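Long-range contact in thiosulfate sulfurtransferase (Pseudomonas aeruginosa, PDB 1YT8), which probably transfers sulfur from thiosulfate to cyanide, as a sulfurtransferase built from repeated rhodanese-like domains: residues A[146-152]-A[186-192]. Coordinates in Å, arbitrary orientation, origin at the centre of the assembly. Residue numbers count along the deposited sequence, not the author numbering.
Sequences EAVILDA and RTRVIVN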
loop_
_atom_site.group_PDB
_atom_site.type_symbol
_atom_site.label_atom_id
_atom_site.label_comp_id
_atom_site.label_asym_id
_atom_site.label_seq_id
_atom_site.Cartn_x
_atom_site.Cartn_y
_atom_site.Cartn_z
ATOM N N GLU A 146 17.757 8.901 29.209
ATOM C CA GLU A 146 16.345 9.247 29.198
ATOM C C GLU A 146 15.987 9.488 27.738
ATOM O O GLU A 146 16.223 10.571 27.190
ATOM C CB GLU A 146 16.085 10.516 30.009
ATOM C CG GLU A 146 14.620 10.945 30.005
ATOM C CD GLU A 146 14.373 12.150 30.889
ATOM O OE1 GLU A 146 15.042 13.184 30.676
ATOM O OE2 GLU A 146 13.509 12.071 31.794
ATOM N N ALA A 147 15.434 8.459 27.110
ATOM C CA ALA A 147 15.063 8.540 25.711
ATOM C C ALA A 147 14.035 7.472 25.404
ATOM O O ALA A 147 14.026 6.416 26.031
ATOM C CB ALA A 147 16.294 8.329 24.833
ATOM N N VAL A 148 13.163 7.754 24.448
ATOM C CA VAL A 148 12.167 6.776 24.038
ATOM C C VAL A 148 12.373 6.537 22.554
ATOM O O VAL A 148 12.726 7.455 21.810
ATOM C CB VAL A 148 10.719 7.263 24.306
ATOM C CG1 VAL A 148 10.487 7.372 25.811
ATOM C CG2 VAL A 148 10.462 8.595 23.623
ATOM N N ILE A 149 12.202 5.289 22.134
ATOM C CA ILE A 149 12.361 4.922 20.734
ATOM C C ILE A 149 10.966 4.590 20.232
ATOM O O ILE A 149 10.335 3.645 20.706
ATOM C CB ILE A 149 13.295 3.701 20.580
ATOM C CG1 ILE A 149 14.657 4.019 21.213
ATOM C CG2 ILE A 149 13.475 3.354 19.099
ATOM C CD1 ILE A 149 15.686 2.899 21.119
ATOM N N LEU A 150 10.485 5.387 19.284
ATOM C CA LEU A 150 9.148 5.207 18.730
ATOM C C LEU A 150 9.219 4.622 17.325
ATOM O O LEU A 150 9.877 5.177 16.444
ATOM C CB LEU A 150 8.417 6.549 18.711
ATOM C CG LEU A 150 8.534 7.350 20.017
ATOM C CD1 LEU A 150 7.736 8.636 19.893
ATOM C CD2 LEU A 150 8.032 6.526 21.196
ATOM N N ASP A 151 8.532 3.499 17.132
ATOM C CA ASP A 151 8.502 2.792 15.855
ATOM C C ASP A 151 7.307 3.280 15.033
ATOM O O ASP A 151 6.153 3.052 15.409
ATOM C CB ASP A 151 8.391 1.294 16.123
ATOM C CG ASP A 151 8.767 0.459 14.927
ATOM O OD1 ASP A 151 8.238 0.728 13.829
ATOM O OD2 ASP A 151 9.587 -0.472 15.091
ATOM N N ALA A 152 7.592 3.932 13.905
ATOM C CA ALA A 152 6.556 4.515 13.044
ATOM C C ALA A 152 5.852 3.607 12.038
ATOM O O ALA A 152 5.027 4.080 11.252
ATOM C CB ALA A 152 7.137 5.727 12.309
ATOM N N ARG A 186 13.402 17.199 28.354
ATOM C CA ARG A 186 14.783 16.724 28.281
ATOM C C ARG A 186 14.868 15.335 27.638
ATOM O O ARG A 186 15.917 14.947 27.123
ATOM C CB ARG A 186 15.402 16.666 29.681
ATOM C CG ARG A 186 15.525 18.010 30.377
ATOM C CD ARG A 186 15.922 17.828 31.834
ATOM N NE ARG A 186 14.946 17.014 32.559
ATOM C CZ ARG A 186 15.037 16.699 33.847
ATOM N NH1 ARG A 186 16.065 17.129 34.568
ATOM N NH2 ARG A 186 14.102 15.953 34.417
ATOM N N THR A 187 13.763 14.596 27.670
ATOM C CA THR A 187 13.714 13.246 27.103
ATOM C C THR A 187 13.929 13.229 25.592
ATOM O O THR A 187 13.209 13.895 24.842
ATOM C CB THR A 187 12.356 12.560 27.399
ATOM O OG1 THR A 187 12.163 12.469 28.813
ATOM C CG2 THR A 187 12.316 11.153 26.807
ATOM N N ARG A 188 14.922 12.463 25.149
ATOM C CA ARG A 188 15.199 12.351 23.721
ATOM C C ARG A 188 14.117 11.504 23.072
ATOM O O ARG A 188 13.634 10.537 23.664
ATOM C CB ARG A 188 16.543 11.667 23.470
ATOM C CG ARG A 188 17.737 12.343 24.099
ATOM C CD ARG A 188 19.028 11.796 23.513
ATOM N NE ARG A 188 19.044 11.987 22.071
ATOM C CZ ARG A 188 20.120 12.309 21.364
ATOM N NH1 ARG A 188 21.292 12.482 21.958
ATOM N NH2 ARG A 188 20.013 12.472 20.056
ATOM N N VAL A 189 13.740 11.870 21.853
ATOM C CA VAL A 189 12.750 11.112 21.106
ATOM C C VAL A 189 13.456 10.629 19.850
ATOM O O VAL A 189 13.985 11.427 19.069
ATOM C CB VAL A 189 11.518 11.972 20.739
ATOM C CG1 VAL A 189 10.590 11.196 19.800
ATOM C CG2 VAL A 189 10.758 12.342 22.006
ATOM N N ILE A 190 13.488 9.312 19.687
ATOM C CA ILE A 190 14.133 8.673 18.550
ATOM C C ILE A 190 13.060 7.921 17.769
ATOM O O ILE A 190 12.310 7.136 18.347
ATOM C CB ILE A 190 15.206 7.677 19.034
ATOM C CG1 ILE A 190 16.268 8.421 19.849
ATOM C CG2 ILE A 190 15.839 6.965 17.844
ATOM C CD1 ILE A 190 17.239 7.510 20.581
ATOM N N VAL A 191 12.976 8.170 16.465
ATOM C CA VAL A 191 11.981 7.504 15.626
ATOM C C VAL A 191 12.663 6.505 14.694
ATOM O O VAL A 191 13.679 6.823 14.072
ATOM C CB VAL A 191 11.192 8.523 14.753
ATOM C CG1 VAL A 191 10.091 7.799 13.978
ATOM C CG2 VAL A 191 10.590 9.633 15.627
ATOM N N ASN A 192 12.112 5.295 14.598
ATOM C CA ASN A 192 12.683 4.288 13.714
ATOM C C ASN A 192 11.614 3.631 12.859
ATOM O O ASN A 192 10.422 3.761 13.116
ATOM C CB ASN A 192 13.387 3.170 14.507
ATOM C CG ASN A 192 12.412 2.111 15.031
ATOM O OD1 ASN A 192 11.851 2.243 16.120
ATOM N ND2 ASN A 192 12.198 1.058 14.240
HETATM O O HOH W 1 18.013 12.982 27.312
HETATM O O HOH W 2 11.154 -0.523 17.266
#
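Leu150 lays its side chain over Val189 of the neighbouring strand, CD1 to CG1 3.8 Å, and Val148 meets the same valine from CG2 to CG2 at 4.1 Å. Val191 lies on the same face; helix 174-181 covers Leu150, Val189 and Val191 through Leu174, Val178 and Leu181, while helix 197-208 packs on Val189 and Val191. Ala147, Ile149 and Ile190 face the other way, Ile149 CG1 standing 4.3 Å from Ile190 CB. The backbones run parallel in unbroken register: Val148 N donates to Arg188 O (2.9 Å) and Val148 O accepts from Ile190 N (2.9 Å), a pattern that Leu150 repeats with Ile190 O and Asn192 N. These are neighbouring inner strands of the five-stranded parallel sheet, order 1-5-4-2-3, of a rhodanese-like domain, with 147-151 also bonded to strand 167-168. Strand 188-192 leads directly into Cys193-Arg198, a loop and the first turn of helix 197-208, which lines the sulfite pocket. Just before it, Asn192 ND2 donates to Asp151 OD2 (3.1 Å), and one water donates to both Asp151 OD2 and Asn192 OD1; Asp151 is also salt-bridged to Arg153. At the opposite end, another water links Glu146 O and Arg186 O.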